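Local coordinates for protein histidine acid phosphatase (Bifidobacterium longum subsp. infantis, PDB 6RXD) that probably removes phosphate groups from inositol polyphosphates, phytate among them, and from 2,3-bisphosphoglycerate, at residues 257-267 with 292-301; 305-313 with 342-350. One frame throughout, in Å; residues are numbered along the deposited sequence. Where two conformers were deposited one is given.

Interaction 1: residues 257-267 with 292-301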
loop_
_atom_site.group_PDB
_atom_site.type_symbol
_atom_site.label_atom_id
_atom_site.label_comp_id
_atom_site.label_asym_id
_atom_site.label_seq_id
_atom_site.Cartn_x
_atom_site.Cartn_y
_atom_site.Cartn_z
ATOM N N LEU A 257 -2.397 14.145 -32.116
ATOM C CA LEU A 257 -1.683 13.349 -31.129
ATOM C C LEU A 257 -1.667 11.880 -31.561
ATOM O O LEU A 257 -0.619 11.243 -31.562
ATOM C CB LEU A 257 -2.321 13.494 -29.745
ATOM C CG LEU A 257 -1.709 12.612 -28.650
ATOM C CD1 LEU A 257 -0.218 12.858 -28.529
ATOM C CD2 LEU A 257 -2.399 12.846 -27.316
ATOM N N GLU A 258 -2.827 11.363 -31.958
ATOM C CA GLU A 258 -2.943 9.951 -32.338
ATOM C C GLU A 258 -2.153 9.536 -33.582
ATOM O O GLU A 258 -1.828 8.357 -33.741
ATOM C CB GLU A 258 -4.406 9.524 -32.459
ATOM C CG GLU A 258 -4.990 9.043 -31.148
ATOM C CD GLU A 258 -4.080 8.056 -30.429
ATOM O OE1 GLU A 258 -4.021 6.880 -30.849
ATOM O OE2 GLU A 258 -3.414 8.453 -29.449
ATOM N N ASN A 259 -1.836 10.487 -34.457
ATOM C CA ASN A 259 -1.007 10.153 -35.615
ATOM C C ASN A 259 0.403 10.754 -35.578
ATOM O O ASN A 259 1.046 10.923 -36.617
ATOM C CB ASN A 259 -1.731 10.433 -36.937
ATOM C CG ASN A 259 -2.183 11.864 -37.066
ATOM O OD1 ASN A 259 -1.424 12.791 -36.791
ATOM N ND2 ASN A 259 -3.428 12.057 -37.497
ATOM N N GLY A 260 0.872 11.076 -34.372
ATOM C CA GLY A 260 2.281 11.353 -34.134
ATOM C C GLY A 260 2.794 12.743 -34.446
ATOM O O GLY A 260 4.005 12.983 -34.433
ATOM N N GLU A 261 1.884 13.667 -34.728
ATOM C CA GLU A 261 2.274 15.045 -34.982
ATOM C C GLU A 261 2.618 15.755 -33.681
ATOM O O GLU A 261 3.420 16.694 -33.669
ATOM C CB GLU A 261 1.173 15.790 -35.729
ATOM C CG GLU A 261 0.909 15.212 -37.114
ATOM C CD GLU A 261 -0.180 15.947 -37.869
ATOM O OE1 GLU A 261 -0.187 17.197 -37.844
ATOM O OE2 GLU A 261 -1.030 15.273 -38.489
ATOM N N TYR A 262 1.998 15.315 -32.590
ATOM C CA TYR A 262 2.295 15.868 -31.276
ATOM C C TYR A 262 2.996 14.835 -30.420
ATOM O O TYR A 262 2.720 13.637 -30.514
ATOM C CB TYR A 262 1.020 16.284 -30.559
ATOM C CG TYR A 262 0.386 17.572 -31.022
ATOM C CD1 TYR A 262 1.144 18.708 -31.282
ATOM C CD2 TYR A 262 -0.993 17.660 -31.156
ATOM C CE1 TYR A 262 0.540 19.889 -31.680
ATOM C CE2 TYR A 262 -1.599 18.828 -31.560
ATOM C CZ TYR A 262 -0.834 19.938 -31.820
ATOM O OH TYR A 262 -1.465 21.097 -32.210
ATOM N N LYS A 263 3.873 15.326 -29.557
ATOM C CA LYS A 263 4.683 14.480 -28.698
ATOM C C LYS A 263 5.281 15.403 -27.645
ATOM O O LYS A 263 5.839 16.450 -27.967
ATOM C CB LYS A 263 5.787 13.816 -29.525
ATOM C CG LYS A 263 6.333 12.516 -28.963
ATOM C CD LYS A 263 7.188 11.796 -30.011
ATOM C CE LYS A 263 6.338 11.294 -31.180
ATOM N NZ LYS A 263 7.113 11.065 -32.439
ATOM N N TRP A 264 5.140 15.042 -26.375
ATOM C CA TRP A 264 5.690 15.903 -25.329
ATOM C C TRP A 264 6.665 15.169 -24.451
ATOM O O TRP A 264 6.392 14.048 -24.024
ATOM C CB TRP A 264 4.573 16.521 -24.470
ATOM C CG TRP A 264 3.707 17.420 -25.271
ATOM C CD1 TRP A 264 3.956 18.719 -25.600
ATOM C CD2 TRP A 264 2.451 17.084 -25.868
ATOM N NE1 TRP A 264 2.933 19.217 -26.371
ATOM C CE2 TRP A 264 1.990 18.233 -26.544
ATOM C CE3 TRP A 264 1.666 15.925 -25.888
ATOM C CZ2 TRP A 264 0.783 18.252 -27.252
ATOM C CZ3 TRP A 264 0.465 15.947 -26.580
ATOM C CH2 TRP A 264 0.032 17.106 -27.250
ATOM N N TYR A 265 7.807 15.803 -24.198
ATOM C CA TYR A 265 8.804 15.263 -23.283
ATOM C C TYR A 265 8.868 16.121 -22.043
ATOM O O TYR A 265 8.466 17.285 -22.052
ATOM C CB TYR A 265 10.189 15.223 -23.946
ATOM C CG TYR A 265 10.256 14.270 -25.108
ATOM C CD1 TYR A 265 10.652 12.955 -24.921
ATOM C CD2 TYR A 265 9.894 14.678 -26.389
ATOM C CE1 TYR A 265 10.694 12.065 -25.985
ATOM C CE2 TYR A 265 9.948 13.791 -27.462
ATOM C CZ TYR A 265 10.343 12.490 -27.246
ATOM O OH TYR A 265 10.394 11.605 -28.295
ATOM N N ASN A 266 9.386 15.540 -20.971
ATOM C CA ASN A 266 9.455 16.229 -19.690
ATOM C C ASN A 266 10.662 17.168 -19.619
ATOM O O ASN A 266 11.595 16.960 -18.839
ATOM C CB ASN A 266 9.480 15.194 -18.568
ATOM C CG ASN A 266 9.271 15.811 -17.205
ATOM O OD1 ASN A 266 8.956 17.001 -17.093
ATOM N ND2 ASN A 266 9.448 15.010 -16.154
ATOM N N THR A 267 10.612 18.214 -20.439
ATOM C CA THR A 267 11.688 19.193 -20.540
ATOM C C THR A 267 11.109 20.598 -20.412
ATOM O O THR A 267 9.896 20.767 -20.301
ATOM C CB THR A 267 12.400 19.092 -21.888
ATOM O OG1 THR A 267 11.470 19.398 -22.939
ATOM C CG2 THR A 267 12.967 17.687 -22.095
ATOM N N GLY A 292 12.069 16.534 -12.954
ATOM C CA GLY A 292 11.745 15.229 -13.505
ATOM C C GLY A 292 12.754 14.707 -14.510
ATOM O O GLY A 292 13.672 15.419 -14.920
ATOM N N GLU A 293 12.582 13.451 -14.909
ATOM C CA GLU A 293 13.464 12.844 -15.899
ATOM C C GLU A 293 12.986 13.230 -17.284
ATOM O O GLU A 293 11.802 13.122 -17.580
ATOM C CB GLU A 293 13.462 11.325 -15.745
ATOM C CG GLU A 293 14.089 10.861 -14.449
ATOM C CD GLU A 293 13.963 9.376 -14.280
ATOM O OE1 GLU A 293 13.413 8.754 -15.208
ATOM O OE2 GLU A 293 14.412 8.839 -13.244
ATOM N N VAL A 294 13.913 13.644 -18.143
ATOM C CA VAL A 294 13.536 14.203 -19.437
ATOM C C VAL A 294 12.982 13.170 -20.407
ATOM O O VAL A 294 12.312 13.525 -21.358
ATOM C CB VAL A 294 14.716 14.958 -20.116
ATOM C CG1 VAL A 294 15.231 16.054 -19.212
ATOM C CG2 VAL A 294 15.855 13.987 -20.485
ATOM N N SER A 295 13.249 11.889 -20.183
ATOM C CA SER A 295 12.816 10.853 -21.112
ATOM C C SER A 295 11.336 10.535 -20.968
ATOM O O SER A 295 10.743 9.913 -21.841
ATOM C CB SER A 295 13.627 9.574 -20.913
ATOM O OG SER A 295 14.926 9.723 -21.440
ATOM N N LYS A 296 10.751 10.942 -19.841
ATOM C CA LYS A 296 9.320 10.732 -19.616
ATOM C C LYS A 296 8.543 11.504 -20.690
ATOM O O LYS A 296 8.903 12.642 -21.033
ATOM C CB LYS A 296 8.913 11.222 -18.229
ATOM C CG LYS A 296 9.537 10.453 -17.055
ATOM C CD LYS A 296 9.189 8.971 -17.069
ATOM C CE LYS A 296 9.879 8.238 -15.905
ATOM N NZ LYS A 296 9.636 6.773 -15.928
ATOM N N LYS A 297 7.474 10.902 -21.211
ATOM C CA LYS A 297 6.816 11.457 -22.391
ATOM C C LYS A 297 5.332 11.123 -22.532
ATOM O O LYS A 297 4.831 10.168 -21.930
ATOM C CB LYS A 297 7.550 10.992 -23.651
ATOM C CG LYS A 297 7.581 9.481 -23.842
ATOM C CD LYS A 297 8.638 9.143 -24.897
ATOM C CE LYS A 297 9.217 7.756 -24.728
ATOM N NZ LYS A 297 10.378 7.588 -25.660
ATOM N N ILE A 298 4.639 11.945 -23.319
ATOM C CA ILE A 298 3.278 11.661 -23.763
ATOM C C ILE A 298 3.344 11.540 -25.287
ATOM O O ILE A 298 3.723 12.498 -25.973
ATOM C CB ILE A 298 2.289 12.796 -23.368
ATOM C CG1 ILE A 298 1.991 12.767 -21.864
ATOM C CG2 ILE A 298 0.985 12.688 -24.154
ATOM C CD1 ILE A 298 1.143 13.981 -21.370
ATOM N N LYS A 299 3.007 10.372 -25.832
ATOM C CA LYS A 299 3.042 10.228 -27.287
ATOM C C LYS A 299 1.754 9.656 -27.857
ATOM O O LYS A 299 1.650 9.402 -29.053
ATOM C CB LYS A 299 4.254 9.408 -27.752
ATOM C CG LYS A 299 4.177 7.929 -27.449
ATOM C CD LYS A 299 4.980 7.593 -26.209
ATOM C CE LYS A 299 4.888 6.114 -25.866
ATOM N NZ LYS A 299 6.153 5.387 -26.154
ATOM N N SER A 300 0.754 9.496 -27.005
ATOM C CA SER A 300 -0.517 8.973 -27.458
ATOM C C SER A 300 -1.608 9.424 -26.525
ATOM O O SER A 300 -1.324 9.888 -25.416
ATOM C CB SER A 300 -0.505 7.453 -27.419
ATOM O OG SER A 300 -0.360 7.019 -26.082
ATOM N N GLU A 301 -2.858 9.235 -26.949
ATOM C CA GLU A 301 -3.987 9.492 -26.053
ATOM C C GLU A 301 -3.938 8.632 -24.796
ATOM O O GLU A 301 -4.251 9.113 -23.712
ATOM C CB GLU A 301 -5.334 9.277 -26.754
ATOM C CG GLU A 301 -5.661 10.315 -27.814
ATOM C CD GLU A 301 -6.934 9.980 -28.560
ATOM O OE1 GLU A 301 -7.271 8.781 -28.663
ATOM O OE2 GLU A 301 -7.613 10.907 -29.042
HETATM O O HOH W 1 0.241 8.410 -31.258
HETATM O O HOH W 2 3.126 10.974 -30.683
HETATM O O HOH W 3 12.919 17.651 -16.633
HETATM O O HOH W 4 10.851 18.092 -15.048
#

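Interaction 2: residues 305-313 with 342-350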
loop_
_atom_site.group_PDB
_atom_site.type_symbol
_atom_site.label_atom_id
_atom_site.label_comp_id
_atom_site.label_asym_id
_atom_site.label_seq_id
_atom_site.Cartn_x
_atom_site.Cartn_y
_atom_site.Cartn_z
ATOM N N ALA A 305 -4.181 10.286 -21.105
ATOM C CA ALA A 305 -5.313 9.920 -20.256
ATOM C C ALA A 305 -4.845 9.222 -18.982
ATOM O O ALA A 305 -5.369 9.485 -17.892
ATOM C CB ALA A 305 -6.317 9.041 -21.023
ATOM N N MET A 306 -3.872 8.319 -19.108
ATOM C CA MET A 306 -3.367 7.638 -17.926
ATOM C C MET A 306 -2.635 8.615 -17.015
ATOM O O MET A 306 -2.688 8.471 -15.797
ATOM C CB MET A 306 -2.465 6.448 -18.301
ATOM C CG MET A 306 -3.219 5.244 -18.890
ATOM S SD MET A 306 -4.454 4.503 -17.784
ATOM C CE MET A 306 -3.483 4.354 -16.288
ATOM N N ASP A 307 -1.972 9.616 -17.585
ATOM C CA ASP A 307 -1.364 10.655 -16.753
ATOM C C ASP A 307 -2.433 11.454 -16.008
ATOM O O ASP A 307 -2.268 11.752 -14.817
ATOM C CB ASP A 307 -0.470 11.587 -17.580
ATOM C CG ASP A 307 0.782 10.900 -18.072
ATOM O OD1 ASP A 307 0.980 9.721 -17.728
ATOM O OD2 ASP A 307 1.567 11.541 -18.799
ATOM N N LEU A 308 -3.531 11.764 -16.692
ATOM C CA LEU A 308 -4.629 12.508 -16.074
ATOM C C LEU A 308 -5.279 11.662 -14.980
ATOM O O LEU A 308 -5.608 12.169 -13.903
ATOM C CB LEU A 308 -5.677 12.932 -17.123
ATOM C CG LEU A 308 -6.803 13.850 -16.628
ATOM C CD1 LEU A 308 -6.188 15.089 -15.998
ATOM C CD2 LEU A 308 -7.697 14.241 -17.795
ATOM N N TYR A 309 -5.454 10.370 -15.253
ATOM C CA TYR A 309 -5.974 9.459 -14.240
ATOM C C TYR A 309 -5.041 9.399 -13.036
ATOM O O TYR A 309 -5.496 9.382 -11.892
ATOM C CB TYR A 309 -6.197 8.061 -14.823
ATOM C CG TYR A 309 -6.604 7.044 -13.778
ATOM C CD1 TYR A 309 -7.881 7.055 -13.230
ATOM C CD2 TYR A 309 -5.713 6.079 -13.342
ATOM C CE1 TYR A 309 -8.246 6.117 -12.259
ATOM C CE2 TYR A 309 -6.074 5.154 -12.389
ATOM C CZ TYR A 309 -7.335 5.180 -11.853
ATOM O OH TYR A 309 -7.670 4.249 -10.897
ATOM N N ASN A 310 -3.729 9.375 -13.272
ATOM C CA ASN A 310 -2.793 9.368 -12.146
ATOM C C ASN A 310 -2.905 10.628 -11.285
ATOM O O ASN A 310 -2.704 10.577 -10.067
ATOM C CB ASN A 310 -1.347 9.152 -12.616
ATOM C CG ASN A 310 -0.986 7.671 -12.691
ATOM O OD1 ASN A 310 -0.687 7.045 -11.672
ATOM N ND2 ASN A 310 -1.038 7.107 -13.883
ATOM N N LEU A 311 -3.225 11.757 -11.905
ATOM C CA LEU A 311 -3.404 12.979 -11.117
ATOM C C LEU A 311 -4.697 12.910 -10.318
ATOM O O LEU A 311 -4.741 13.342 -9.169
ATOM C CB LEU A 311 -3.372 14.230 -12.009
ATOM C CG LEU A 311 -2.033 14.518 -12.699
ATOM C CD1 LEU A 311 -2.134 15.858 -13.423
ATOM C CD2 LEU A 311 -0.878 14.538 -11.703
ATOM N N TYR A 312 -5.740 12.350 -10.920
ATOM C CA TYR A 312 -7.022 12.158 -10.239
ATOM C C TYR A 312 -6.878 11.304 -8.983
ATOM O O TYR A 312 -7.430 11.638 -7.912
ATOM C CB TYR A 312 -8.015 11.535 -11.225
ATOM C CG TYR A 312 -9.241 10.880 -10.634
ATOM C CD1 TYR A 312 -10.258 11.637 -10.063
ATOM C CD2 TYR A 312 -9.400 9.506 -10.702
ATOM C CE1 TYR A 312 -11.389 11.030 -9.544
ATOM C CE2 TYR A 312 -10.527 8.888 -10.192
ATOM C CZ TYR A 312 -11.520 9.660 -9.613
ATOM O OH TYR A 312 -12.652 9.059 -9.100
ATOM N N ILE A 313 -6.139 10.207 -9.085
ATOM C CA ILE A 313 -6.034 9.347 -7.921
ATOM C C ILE A 313 -5.100 9.917 -6.855
ATOM O O ILE A 313 -5.354 9.762 -5.658
ATOM C CB ILE A 313 -5.691 7.896 -8.296
ATOM C CG1 ILE A 313 -4.274 7.801 -8.861
ATOM C CG2 ILE A 313 -6.728 7.355 -9.279
ATOM C CD1 ILE A 313 -3.898 6.379 -9.335
ATOM N N ALA A 342 -12.628 5.828 -15.601
ATOM C CA ALA A 342 -11.763 5.633 -14.430
ATOM C C ALA A 342 -11.654 4.154 -14.069
ATOM O O ALA A 342 -10.576 3.672 -13.706
ATOM C CB ALA A 342 -12.269 6.439 -13.216
ATOM N N ARG A 343 -12.768 3.434 -14.170
ATOM C CA ARG A 343 -12.782 2.011 -13.860
ATOM C C ARG A 343 -11.868 1.239 -14.819
ATOM O O ARG A 343 -11.164 0.324 -14.412
ATOM C CB ARG A 343 -14.222 1.487 -13.916
ATOM C CG ARG A 343 -14.390 -0.004 -13.678
ATOM C CD ARG A 343 -15.853 -0.402 -13.898
ATOM N NE ARG A 343 -16.058 -1.835 -13.727
ATOM C CZ ARG A 343 -15.910 -2.724 -14.701
ATOM N NH1 ARG A 343 -16.112 -4.012 -14.460
ATOM N NH2 ARG A 343 -15.559 -2.322 -15.917
ATOM N N MET A 344 -11.877 1.623 -16.098
ATOM C CA MET A 344 -10.979 1.010 -17.078
ATOM C C MET A 344 -9.514 1.282 -16.729
ATOM O O MET A 344 -8.670 0.391 -16.831
ATOM C CB MET A 344 -11.259 1.522 -18.497
ATOM C CG MET A 344 -12.612 1.122 -19.056
ATOM S SD MET A 344 -12.808 -0.663 -19.140
ATOM C CE MET A 344 -11.398 -1.110 -20.152
ATOM N N PHE A 345 -9.201 2.523 -16.356
ATOM C CA PHE A 345 -7.824 2.885 -16.015
ATOM C C PHE A 345 -7.374 2.195 -14.733
ATOM O O PHE A 345 -6.221 1.771 -14.614
ATOM C CB PHE A 345 -7.695 4.406 -15.872
ATOM C CG PHE A 345 -8.166 5.164 -17.086
ATOM C CD1 PHE A 345 -7.924 4.672 -18.357
ATOM C CD2 PHE A 345 -8.887 6.345 -16.952
ATOM C CE1 PHE A 345 -8.365 5.359 -19.483
ATOM C CE2 PHE A 345 -9.343 7.034 -18.077
ATOM C CZ PHE A 345 -9.076 6.534 -19.344
ATOM N N ALA A 346 -8.292 2.085 -13.776
ATOM C CA ALA A 346 -8.022 1.340 -12.552
ATOM C C ALA A 346 -7.706 -0.114 -12.851
ATOM O O ALA A 346 -6.836 -0.702 -12.217
ATOM C CB ALA A 346 -9.210 1.432 -11.587
ATOM N N TRP A 347 -8.425 -0.707 -13.797
ATOM C CA TRP A 347 -8.125 -2.092 -14.155
ATOM C C TRP A 347 -6.743 -2.190 -14.760
ATOM O O TRP A 347 -5.991 -3.099 -14.432
ATOM C CB TRP A 347 -9.156 -2.644 -15.133
ATOM C CG TRP A 347 -8.719 -3.916 -15.772
ATOM C CD1 TRP A 347 -8.597 -5.148 -15.173
ATOM C CD2 TRP A 347 -8.371 -4.105 -17.148
ATOM N NE1 TRP A 347 -8.173 -6.080 -16.099
ATOM C CE2 TRP A 347 -8.030 -5.463 -17.316
ATOM C CE3 TRP A 347 -8.291 -3.249 -18.250
ATOM C CZ2 TRP A 347 -7.637 -5.991 -18.551
ATOM C CZ3 TRP A 347 -7.891 -3.775 -19.479
ATOM C CH2 TRP A 347 -7.572 -5.131 -19.617
ATOM N N ALA A 348 -6.412 -1.263 -15.655
ATOM C CA ALA A 348 -5.087 -1.263 -16.268
ATOM C C ALA A 348 -3.984 -1.201 -15.194
ATOM O O ALA A 348 -2.993 -1.931 -15.278
ATOM C CB ALA A 348 -4.958 -0.105 -17.254
ATOM N N LEU A 349 -4.153 -0.352 -14.184
ATOM C CA LEU A 349 -3.153 -0.275 -13.111
ATOM C C LEU A 349 -3.160 -1.520 -12.221
ATOM O O LEU A 349 -2.095 -2.061 -11.871
ATOM C CB LEU A 349 -3.349 0.971 -12.251
ATOM C CG LEU A 349 -3.050 2.299 -12.947
ATOM C CD1 LEU A 349 -2.995 3.433 -11.918
ATOM C CD2 LEU A 349 -1.743 2.199 -13.711
ATOM N N ASP A 350 -4.356 -1.966 -11.848
ATOM C CA ASP A 350 -4.479 -3.114 -10.965
ATOM C C ASP A 350 -3.891 -4.344 -11.626
ATOM O O ASP A 350 -3.280 -5.159 -10.963
ATOM C CB ASP A 350 -5.942 -3.396 -10.630
ATOM C CG ASP A 350 -6.471 -2.547 -9.485
ATOM O OD1 ASP A 350 -5.675 -1.845 -8.819
ATOM O OD2 ASP A 350 -7.697 -2.609 -9.236
#

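Interaction 1: residues 257-267 with 292-301
A bend at chi2 (-47°) turns the end of E258 toward E301 and brings its carboxylate against that residue, while N266 swings its amide toward the 293-296 turn by setting CG anti to the backbone N (chi1 -168°). E258 OE2 accepts from the backbone N of E301 at 2.7 Å, in a nearly straight bond (176°) that meets the oxygen almost along its C-O axis. The OG of S300, the N-cap residue, accepts from the backbone N of D303, and L257 CD2 packs on S300 C at 3.6 Å.

Farther along, W264 and I298 form an antiparallel hydrogen-bonded pair, with W264 N to I298 O at 2.9 Å and I298 N to W264 O at 2.8 Å. Their side chains share the face turned to helix 55-69: I298 CG2 meets the indole at its edge, 3.7 Å from W264 CE3, and W264 NE1 bonds to T65. On the other face, Y265 and K297 run side by side, Y265 CE1 3.7 Å from K297 CD. N266 N then reaches K296 O at 2.9 Å; N266 ND2 hydrogen-bonds to Y53 O and makes a weak bond to E293 O at 3.3 Å. One water joins the carbonyls of Y262 and K299, and others link N266 with G292.

At the helix start, two side-chain oxygens thus take up early amides of helix 301-317. Its positive end would probably favour a charged E258 and offset its closeness to E301, whose OE2 is hydrogen-bonded to ND1 of the zinc ligand H242.

Interaction 2: residues 305-313 with 342-350
Y309 and F345 form the centre of this buried contact. With CG anti to the backbone N (chi1 174°), the Y309 ring reaches out to helix 339-357, and F345 CB sits over the middle of one face, 3.6 Å from the Y309 ring centroid and 13° off the normal, a CH-pi contact. I313 CG2, from the tyrosine's own helix, lies on the opposite face toward the rim. At the ring's edge, in its plane, L349 CD1 comes within 3.6 Å of Y309 CE2, while Y309 OH lies 3.3 Å from A346 CB. The ring is thereby a knob in the hole made by A342, F345, A346 and L349.

L349 returns the arrangement, fitting among M306, Y309, N310 and I313. Bends at chi2 and chi3 of M306 bring its CE tip to tip with L349 CD2 at 3.8 Å and leave SD obliquely beside the phenylalanine, 3.5 Å from F345 CD1, a Met-aromatic contact.

Farther out, N310 ND2 bonds back to M306 O at 2.9 Å, and N310 N reaches the same oxygen from the other side of its plane. Y309 OH donates to Y9 O, tying the N-terminal stretch to the interface, and helix 235-245 covers F345 through L244. Replacing Y309 by an alanine is likely to open a gap between the helices, leaving F345 CB without its aromatic face and Y9 O without this donor.

The axes of segments 305-313 and 342-350 approach to 10.5 Å and cross at -92°. This near-perpendicular crossing, with one knob from each helix seated in the other, joins helices 301-317 and 339-357 within the helical domain that accompanies the alpha/beta core in branch 2 histidine phosphatases.

Helix 301-317 connects the two contacts: its first residue, E301, closes interaction 1, and interaction 2 occupies its middle. Their centres lie 18 Å apart, yet they meet where I298 CG1 packs against D307 OD2 at 3.3 Å. The E301 side chain is about 7 Å from a bound zinc ion, held here by H242 and E251, and is itself a zinc ligand seen for this protein, though without metal here. Interaction 2 lies nearer the centre of the chain; its A305 side chain is about 6 Å from that of E301 and about 12 Å from the zinc. In its other helix D341, likewise a zinc ligand without metal here, has its side chain about 4 Å from that of F345.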